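Local structure of 3-dehydroquinate dehydratase (Clostridium difficile, 4H3D) at residues Pro20-Pro25 with Ala226-Ala232; Ile48-Asp54 with Pro80-Arg86. The protein catalyses the cis-dehydration of 3-dehydroquinate to 3-dehydroshikimate through an imine intermediate, the third step of the chorismate pathway to the aromatic amino acids. One frame throughout, in Å; residues are numbered along the deposited sequence. Where two conformers were deposited one is given.

Contact 1. Residues Pro20-Pro25 with Ala226-Ala232. With SHL (5-hydroxy-6-methyl-4-oxo-4H-pyran-2-carboxylic acid), chain I.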
loop_
_atom_site.group_PDB
_atom_site.type_symbol
_atom_site.label_atom_id
_atom_site.label_comp_id
_atom_site.label_asym_id
_atom_site.label_seq_id
_atom_site.Cartn_x
_atom_site.Cartn_y
_atom_site.Cartn_z
ATOM N N PRO B 20 9.624 -8.955 0.236
ATOM C CA PRO B 20 8.937 -9.957 -0.560
ATOM C C PRO B 20 9.583 -10.099 -1.919
ATOM O O PRO B 20 10.107 -9.121 -2.457
ATOM C CB PRO B 20 7.538 -9.371 -0.732
ATOM C CG PRO B 20 7.354 -8.513 0.459
ATOM C CD PRO B 20 8.687 -7.993 0.830
ATOM N N LYS B 21 9.522 -11.295 -2.478
ATOM C CA LYS B 21 10.102 -11.553 -3.784
ATOM C C LYS B 21 9.068 -11.274 -4.858
ATOM O O LYS B 21 7.868 -11.509 -4.660
ATOM C CB LYS B 21 10.609 -12.995 -3.864
ATOM C CG LYS B 21 11.519 -13.400 -2.671
ATOM C CD LYS B 21 12.728 -12.492 -2.524
ATOM C CE LYS B 21 13.596 -12.903 -1.330
ATOM N NZ LYS B 21 12.906 -12.618 -0.018
ATOM N N ILE B 22 9.527 -10.766 -5.989
ATOM C CA ILE B 22 8.640 -10.443 -7.098
ATOM C C ILE B 22 8.700 -11.512 -8.164
ATOM O O ILE B 22 9.801 -11.874 -8.650
ATOM C CB ILE B 22 9.028 -9.109 -7.766
ATOM C CG1 ILE B 22 8.921 -7.966 -6.769
ATOM C CG2 ILE B 22 8.109 -8.832 -8.974
ATOM C CD1 ILE B 22 9.368 -6.623 -7.327
ATOM N N CYS B 23 7.522 -11.993 -8.546
ATOM C CA CYS B 23 7.364 -13.002 -9.581
ATOM C C CYS B 23 6.626 -12.388 -10.760
ATOM O O CYS B 23 5.625 -11.673 -10.574
ATOM C CB CYS B 23 6.549 -14.182 -9.048
ATOM S SG CYS B 23 6.358 -15.527 -10.182
ATOM N N VAL B 24 7.110 -12.655 -11.966
ATOM C CA VAL B 24 6.491 -12.148 -13.180
ATOM C C VAL B 24 6.171 -13.314 -14.108
ATOM O O VAL B 24 7.037 -14.147 -14.367
ATOM C CB VAL B 24 7.439 -11.184 -13.910
ATOM C CG1 VAL B 24 6.751 -10.591 -15.120
ATOM C CG2 VAL B 24 7.923 -10.086 -12.958
ATOM N N PRO B 25 4.915 -13.392 -14.605
ATOM C CA PRO B 25 4.570 -14.471 -15.515
ATOM C C PRO B 25 4.889 -14.243 -16.986
ATOM O O PRO B 25 4.923 -13.102 -17.467
ATOM C CB PRO B 25 3.037 -14.598 -15.363
ATOM C CG PRO B 25 2.586 -13.327 -14.872
ATOM C CD PRO B 25 3.722 -12.684 -14.116
ATOM N N ALA B 226 4.818 -13.499 1.273
ATOM C CA ALA B 226 6.240 -13.685 0.928
ATOM C C ALA B 226 6.591 -13.471 -0.528
ATOM O O ALA B 226 7.763 -13.265 -0.856
ATOM C CB ALA B 226 6.708 -15.093 1.365
ATOM N N LEU B 227 5.581 -13.507 -1.394
ATOM C CA LEU B 227 5.772 -13.385 -2.839
ATOM C C LEU B 227 4.654 -12.506 -3.429
ATOM O O LEU B 227 3.480 -12.661 -3.064
ATOM C CB LEU B 227 5.723 -14.786 -3.461
ATOM C CG LEU B 227 6.169 -14.961 -4.903
ATOM C CD1 LEU B 227 7.618 -14.576 -5.023
ATOM C CD2 LEU B 227 5.972 -16.370 -5.372
ATOM N N THR B 228 5.012 -11.588 -4.327
ATOM C CA THR B 228 4.050 -10.708 -4.939
ATOM C C THR B 228 4.254 -10.791 -6.457
ATOM O O THR B 228 5.373 -10.975 -6.933
ATOM C CB THR B 228 4.147 -9.276 -4.399
ATOM O OG1 THR B 228 3.134 -8.469 -5.010
ATOM C CG2 THR B 228 5.525 -8.684 -4.651
ATOM N N PHE B 229 3.161 -10.695 -7.200
ATOM C CA PHE B 229 3.197 -10.858 -8.647
ATOM C C PHE B 229 3.031 -9.542 -9.403
ATOM O O PHE B 229 2.085 -8.788 -9.178
ATOM C CB PHE B 229 2.112 -11.857 -9.073
ATOM C CG PHE B 229 2.374 -13.272 -8.607
ATOM C CD1 PHE B 229 2.196 -13.627 -7.281
ATOM C CD2 PHE B 229 2.792 -14.241 -9.495
ATOM C CE1 PHE B 229 2.445 -14.943 -6.853
ATOM C CE2 PHE B 229 3.036 -15.552 -9.071
ATOM C CZ PHE B 229 2.860 -15.890 -7.749
ATOM N N GLY B 230 3.961 -9.275 -10.305
ATOM C CA GLY B 230 3.924 -8.067 -11.130
ATOM C C GLY B 230 3.635 -8.460 -12.572
ATOM O O GLY B 230 3.820 -9.608 -12.959
ATOM N N ALA B 231 3.153 -7.514 -13.363
ATOM C CA ALA B 231 2.867 -7.777 -14.763
ATOM C C ALA B 231 4.113 -7.435 -15.584
ATOM O O ALA B 231 4.869 -6.521 -15.225
ATOM C CB ALA B 231 1.674 -6.943 -15.218
ATOM N N ALA B 232 4.326 -8.161 -16.678
ATOM C CA ALA B 232 5.489 -7.931 -17.549
ATOM C C ALA B 232 5.406 -6.563 -18.206
ATOM O O ALA B 232 6.330 -5.755 -18.100
ATOM C CB ALA B 232 5.586 -9.009 -18.606
HETATM O OAD SHL I . -1.220 -11.540 -9.886
HETATM C CAH SHL I . -2.381 -12.011 -9.984
HETATM O OAA SHL I . -3.344 -11.289 -10.347
HETATM C CAK SHL I . -2.588 -13.411 -9.672
HETATM O OAG SHL I . -1.454 -14.188 -9.257
HETATM C CAF SHL I . -1.592 -15.586 -9.140
HETATM C CAL SHL I . -0.486 -16.327 -8.880
HETATM C CAJ SHL I . -2.808 -16.114 -9.397
HETATM O OAC SHL I . -2.974 -17.432 -9.323
HETATM C CAI SHL I . -3.875 -15.326 -9.724
HETATM C CAE SHL I . -3.772 -13.997 -9.855
HETATM O OAB SHL I . -5.062 -15.875 -9.930
HETATM O O HOH W 1 10.017 -13.541 0.660
HETATM O O HOH W 2 3.484 -10.647 -17.157
#
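Lys21 and Leu227, Ile22 and Thr228, and Cys23 and Phe229 pair as neighbours in parallel strands whose axes diverge by 35° and come within 4.7 Å. Four backbone hydrogen bonds join them in the stagger of a parallel ladder: Lys21 N to Ala226 O, Thr228 N to Lys21 O, Cys23 N to Thr228 O and Gly230 N to Cys23 O.

The side that carries Cys23 and Phe229 is the busier one. Cys23 CB lies over one face of the Phe229 ring, 4.0 Å from the centroid of that ring, a CH-pi contact. Its sulfur is thrown out toward the rim, because SG stands anti to the backbone N (chi1 -177°), and Cys23 SG meets Phe229 CE2 at 3.5 Å in an oblique sulfur-aromatic contact. The opposite face of the ring takes the methyl group of the bound pyran acid, with Phe229 CZ 3.6 Å from SHL CAL. Lys174, the Schiff-base lysine, adds a cation-pi contact to the same ring.

On the other side, Ile22 and Thr228 run side by side toward helix 243-256, with Ile22 CG1 4.1 Å from Thr228 CG2; Thr228 OG1 bonds to Arg217 O. Each end has a water bridge: one water links Lys21 NZ, itself bonded to Glu17 O, to Ala226 O, and another links Pro25 O to Ala232 N.

This pairing of the first and last strands of the barrel, 21-26 and 227-229, closes the TIM barrel. Phe229 is thus wedged between a strand residue and the ligand, an apolar wall: contacts over both faces probably limit its tilting, and it offers the methyl-bearing edge of the ligand a hydrocarbon surface.

Contact 2. Residues Ile48-Asp54 with Pro80-Arg86. With SHL (5-hydroxy-6-methyl-4-oxo-4H-pyran-2-carboxylic acid), chain I.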
loop_
_atom_site.group_PDB
_atom_site.type_symbol
_atom_site.label_atom_id
_atom_site.label_comp_id
_atom_site.label_asym_id
_atom_site.label_seq_id
_atom_site.Cartn_x
_atom_site.Cartn_y
_atom_site.Cartn_z
ATOM N N ILE B 48 11.674 -14.098 -9.485
ATOM C CA ILE B 48 11.197 -15.375 -9.985
ATOM C C ILE B 48 10.391 -15.151 -11.247
ATOM O O ILE B 48 9.682 -14.145 -11.373
ATOM C CB ILE B 48 10.252 -16.039 -8.938
ATOM C CG1 ILE B 48 10.991 -16.271 -7.613
ATOM C CG2 ILE B 48 9.641 -17.352 -9.471
ATOM C CD1 ILE B 48 10.088 -16.750 -6.483
ATOM N N ILE B 49 10.511 -16.084 -12.177
ATOM C CA ILE B 49 9.745 -16.065 -13.400
ATOM C C ILE B 49 8.761 -17.241 -13.348
ATOM O O ILE B 49 9.137 -18.339 -12.969
ATOM C CB ILE B 49 10.639 -16.189 -14.638
ATOM C CG1 ILE B 49 11.461 -14.908 -14.813
ATOM C CG2 ILE B 49 9.791 -16.443 -15.877
ATOM C CD1 ILE B 49 12.495 -14.953 -15.963
ATOM N N GLU B 50 7.497 -16.973 -13.677
ATOM C CA GLU B 50 6.464 -18.001 -13.716
ATOM C C GLU B 50 6.099 -18.271 -15.153
ATOM O O GLU B 50 5.807 -17.350 -15.894
ATOM C CB GLU B 50 5.196 -17.538 -12.969
ATOM C CG GLU B 50 3.990 -18.500 -13.121
ATOM C CD GLU B 50 2.715 -17.995 -12.417
ATOM O OE1 GLU B 50 2.357 -16.810 -12.596
ATOM O OE2 GLU B 50 2.080 -18.792 -11.692
ATOM N N TRP B 51 6.134 -19.529 -15.567
ATOM C CA TRP B 51 5.646 -19.878 -16.890
ATOM C C TRP B 51 4.224 -20.388 -16.750
ATOM O O TRP B 51 3.986 -21.462 -16.164
ATOM C CB TRP B 51 6.542 -20.904 -17.590
ATOM C CG TRP B 51 6.058 -21.268 -18.959
ATOM C CD1 TRP B 51 5.291 -20.496 -19.791
ATOM C CD2 TRP B 51 6.374 -22.463 -19.710
ATOM N NE1 TRP B 51 5.065 -21.156 -20.983
ATOM C CE2 TRP B 51 5.732 -22.352 -20.965
ATOM C CE3 TRP B 51 7.124 -23.604 -19.442
ATOM C CZ2 TRP B 51 5.811 -23.342 -21.932
ATOM C CZ3 TRP B 51 7.199 -24.588 -20.414
ATOM C CH2 TRP B 51 6.541 -24.451 -21.636
ATOM N N ARG B 52 3.271 -19.586 -17.256
ATOM C CA ARG B 52 1.858 -19.935 -17.273
ATOM C C ARG B 52 1.652 -20.739 -18.523
ATOM O O ARG B 52 1.248 -20.212 -19.550
ATOM C CB ARG B 52 0.964 -18.686 -17.293
ATOM C CG ARG B 52 0.722 -18.053 -15.920
ATOM C CD ARG B 52 -0.241 -18.879 -15.117
ATOM N NE ARG B 52 -1.507 -19.048 -15.848
ATOM C CZ ARG B 52 -2.530 -18.197 -15.792
ATOM N NH1 ARG B 52 -2.455 -17.111 -15.026
ATOM N NH2 ARG B 52 -3.637 -18.434 -16.500
ATOM N N VAL B 53 1.923 -22.036 -18.400
ATOM C CA VAL B 53 1.917 -22.968 -19.518
ATOM C C VAL B 53 0.518 -23.227 -20.097
ATOM O O VAL B 53 0.394 -23.662 -21.238
ATOM C CB VAL B 53 2.604 -24.288 -19.099
ATOM C CG1 VAL B 53 1.710 -25.085 -18.158
ATOM C CG2 VAL B 53 2.998 -25.126 -20.321
ATOM N N ASP B 54 -0.533 -22.955 -19.329
ATOM C CA ASP B 54 -1.910 -23.112 -19.863
ATOM C C ASP B 54 -2.181 -22.179 -21.061
ATOM O O ASP B 54 -3.110 -22.419 -21.804
ATOM C CB ASP B 54 -2.972 -22.920 -18.789
ATOM C CG ASP B 54 -2.825 -21.618 -18.053
ATOM O OD1 ASP B 54 -1.842 -21.472 -17.274
ATOM O OD2 ASP B 54 -3.706 -20.757 -18.219
ATOM N N PRO B 80 15.129 -18.360 -10.615
ATOM C CA PRO B 80 14.163 -19.406 -10.264
ATOM C C PRO B 80 12.958 -19.422 -11.213
ATOM O O PRO B 80 12.434 -18.366 -11.562
ATOM C CB PRO B 80 13.726 -19.024 -8.853
ATOM C CG PRO B 80 14.919 -18.274 -8.268
ATOM C CD PRO B 80 15.643 -17.638 -9.436
ATOM N N LEU B 81 12.542 -20.614 -11.631
ATOM C CA LEU B 81 11.422 -20.763 -12.546
ATOM C C LEU B 81 10.289 -21.531 -11.889
ATOM O O LEU B 81 10.485 -22.664 -11.395
ATOM C CB LEU B 81 11.868 -21.499 -13.816
ATOM C CG LEU B 81 10.818 -21.756 -14.892
ATOM C CD1 LEU B 81 10.277 -20.458 -15.441
ATOM C CD2 LEU B 81 11.434 -22.601 -16.033
ATOM N N LEU B 82 9.113 -20.909 -11.883
ATOM C CA LEU B 82 7.865 -21.517 -11.379
ATOM C C LEU B 82 7.049 -22.010 -12.574
ATOM O O LEU B 82 6.816 -21.254 -13.513
ATOM C CB LEU B 82 7.052 -20.469 -10.604
ATOM C CG LEU B 82 5.564 -20.781 -10.301
ATOM C CD1 LEU B 82 5.412 -22.082 -9.476
ATOM C CD2 LEU B 82 4.894 -19.573 -9.598
ATOM N N PHE B 83 6.625 -23.272 -12.535
ATOM C CA PHE B 83 5.822 -23.877 -13.604
ATOM C C PHE B 83 4.395 -23.949 -13.106
ATOM O O PHE B 83 4.142 -24.536 -12.065
ATOM C CB PHE B 83 6.342 -25.273 -13.914
ATOM C CG PHE B 83 5.629 -25.953 -15.035
ATOM C CD1 PHE B 83 5.903 -25.622 -16.333
ATOM C CD2 PHE B 83 4.700 -26.951 -14.788
ATOM C CE1 PHE B 83 5.249 -26.262 -17.401
ATOM C CE2 PHE B 83 4.054 -27.600 -15.848
ATOM C CZ PHE B 83 4.341 -27.248 -17.151
ATOM N N THR B 84 3.468 -23.329 -13.839
ATOM C CA THR B 84 2.062 -23.274 -13.438
ATOM C C THR B 84 1.094 -23.560 -14.585
ATOM O O THR B 84 1.036 -22.805 -15.550
ATOM C CB THR B 84 1.661 -21.852 -12.883
ATOM O OG1 THR B 84 2.484 -21.505 -11.751
ATOM C CG2 THR B 84 0.157 -21.832 -12.445
ATOM N N PHE B 85 0.332 -24.649 -14.477
ATOM C CA PHE B 85 -0.798 -24.866 -15.388
ATOM C C PHE B 85 -2.023 -24.475 -14.566
ATOM O O PHE B 85 -2.399 -25.187 -13.630
ATOM C CB PHE B 85 -0.954 -26.318 -15.876
ATOM C CG PHE B 85 -2.100 -26.488 -16.872
ATOM C CD1 PHE B 85 -3.412 -26.534 -16.445
ATOM C CD2 PHE B 85 -1.849 -26.536 -18.227
ATOM C CE1 PHE B 85 -4.455 -26.642 -17.367
ATOM C CE2 PHE B 85 -2.873 -26.650 -19.133
ATOM C CZ PHE B 85 -4.170 -26.702 -18.705
ATOM N N ARG B 86 -2.589 -23.303 -14.869
ATOM C CA ARG B 86 -3.771 -22.787 -14.186
ATOM C C ARG B 86 -5.000 -23.366 -14.872
ATOM O O ARG B 86 -5.190 -23.180 -16.067
ATOM C CB ARG B 86 -3.770 -21.247 -14.262
ATOM C CG ARG B 86 -4.902 -20.566 -13.522
ATOM C CD ARG B 86 -4.933 -20.883 -12.003
ATOM N NE ARG B 86 -3.785 -20.341 -11.274
ATOM C CZ ARG B 86 -2.900 -21.053 -10.574
ATOM N NH1 ARG B 86 -3.026 -22.377 -10.450
ATOM N NH2 ARG B 86 -1.909 -20.427 -9.948
HETATM O OAD SHL I . -1.220 -11.540 -9.886
HETATM C CAH SHL I . -2.381 -12.011 -9.984
HETATM O OAA SHL I . -3.344 -11.289 -10.347
HETATM C CAK SHL I . -2.588 -13.411 -9.672
HETATM O OAG SHL I . -1.454 -14.188 -9.257
HETATM C CAF SHL I . -1.592 -15.586 -9.140
HETATM C CAL SHL I . -0.486 -16.327 -8.880
HETATM C CAJ SHL I . -2.808 -16.114 -9.397
HETATM O OAC SHL I . -2.974 -17.432 -9.323
HETATM C CAI SHL I . -3.875 -15.326 -9.724
HETATM C CAE SHL I . -3.772 -13.997 -9.855
HETATM O OAB SHL I . -5.062 -15.875 -9.930
HETATM O O HOH W 3 -0.617 -18.278 -11.394
#
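Glu50 and Thr84 make the hydrogen bond between two side chains across this contact: Thr84 OG1 donates to the anti lone pair of Glu50 OE2 at 2.7 Å. The glutamate projects from the face it shares with Leu82 and Thr84, with CG anti to the backbone N (chi1 173°) and an extended chain. Its OE2 also accepts from a water that stands close to the ligand hydroxyl OAC, so two donors grip this oxygen.

Among the charged groups, Arg52 grips Asp54 side-on, NE to OD1 at 2.8 Å and NH2 to OD2 at 2.9 Å, both acceptors in the guanidinium plane and both using syn lone pairs. Asp54 OD1 takes a second bond, from Arg86 N at 3.1 Å, which approaches from above the carboxylate plane, while OD2 also receives Glu93 N. Arg86 CB lies over one face of the Arg52 guanidinium, toward the rim. The Arg86 head is carried onward by bends at chi2 and chi3 to salt bridges with Asp118 and Glu120, and its NH2 donates to SHL OAC at 3.2 Å.

Trp51 and Phe83 share the face of Ile49 and Leu81, where Trp51 reaches Val68 of helix 62-76. The edge of Phe83 is turned to the face of Trp51, an offset edge-to-face pair with planes at 72°. Val53 CG1 presses on Phe83 CZ at 3.6 Å. Separately, Asp54 CB sits centrally over the Phe85 ring.

Backbone bonds run along the parallel ladder from Ile49 N-Pro80 O to Val53 N-Thr84 O, the strands crossing at -22°. Strand 48-52, helix 62-76 and strand 81-84 form a beta-alpha-beta unit, and the substrate-binding residues Glu50, Arg52 and Arg86 gather toward the C-terminal ends of its strands, at the active-site mouth of the TIM barrel.

Overall arrangement
Contact 1 and contact 2 are consecutive joints of one barrel wall, their centres 12 Å apart, with strand 21-26 pairing with 227-229 on one flank and 48-52 on the other. Probable backbone hydrogen bonds stitch them together, Ile22 O to Ile48 N at 3.0 Å and Val24 O to Glu50 N at 2.9 Å, and Pro25 CB packs on Glu50 OE1 at 3.6 Å. Along the chain, contact 2 is nested inside the long loop that contact 1 closes. Both reach the same ligand: Phe229 brings an apolar face, Arg86 a charged donor, while His147, Arg217 and Gln240 bond to it from elsewhere in the pocket.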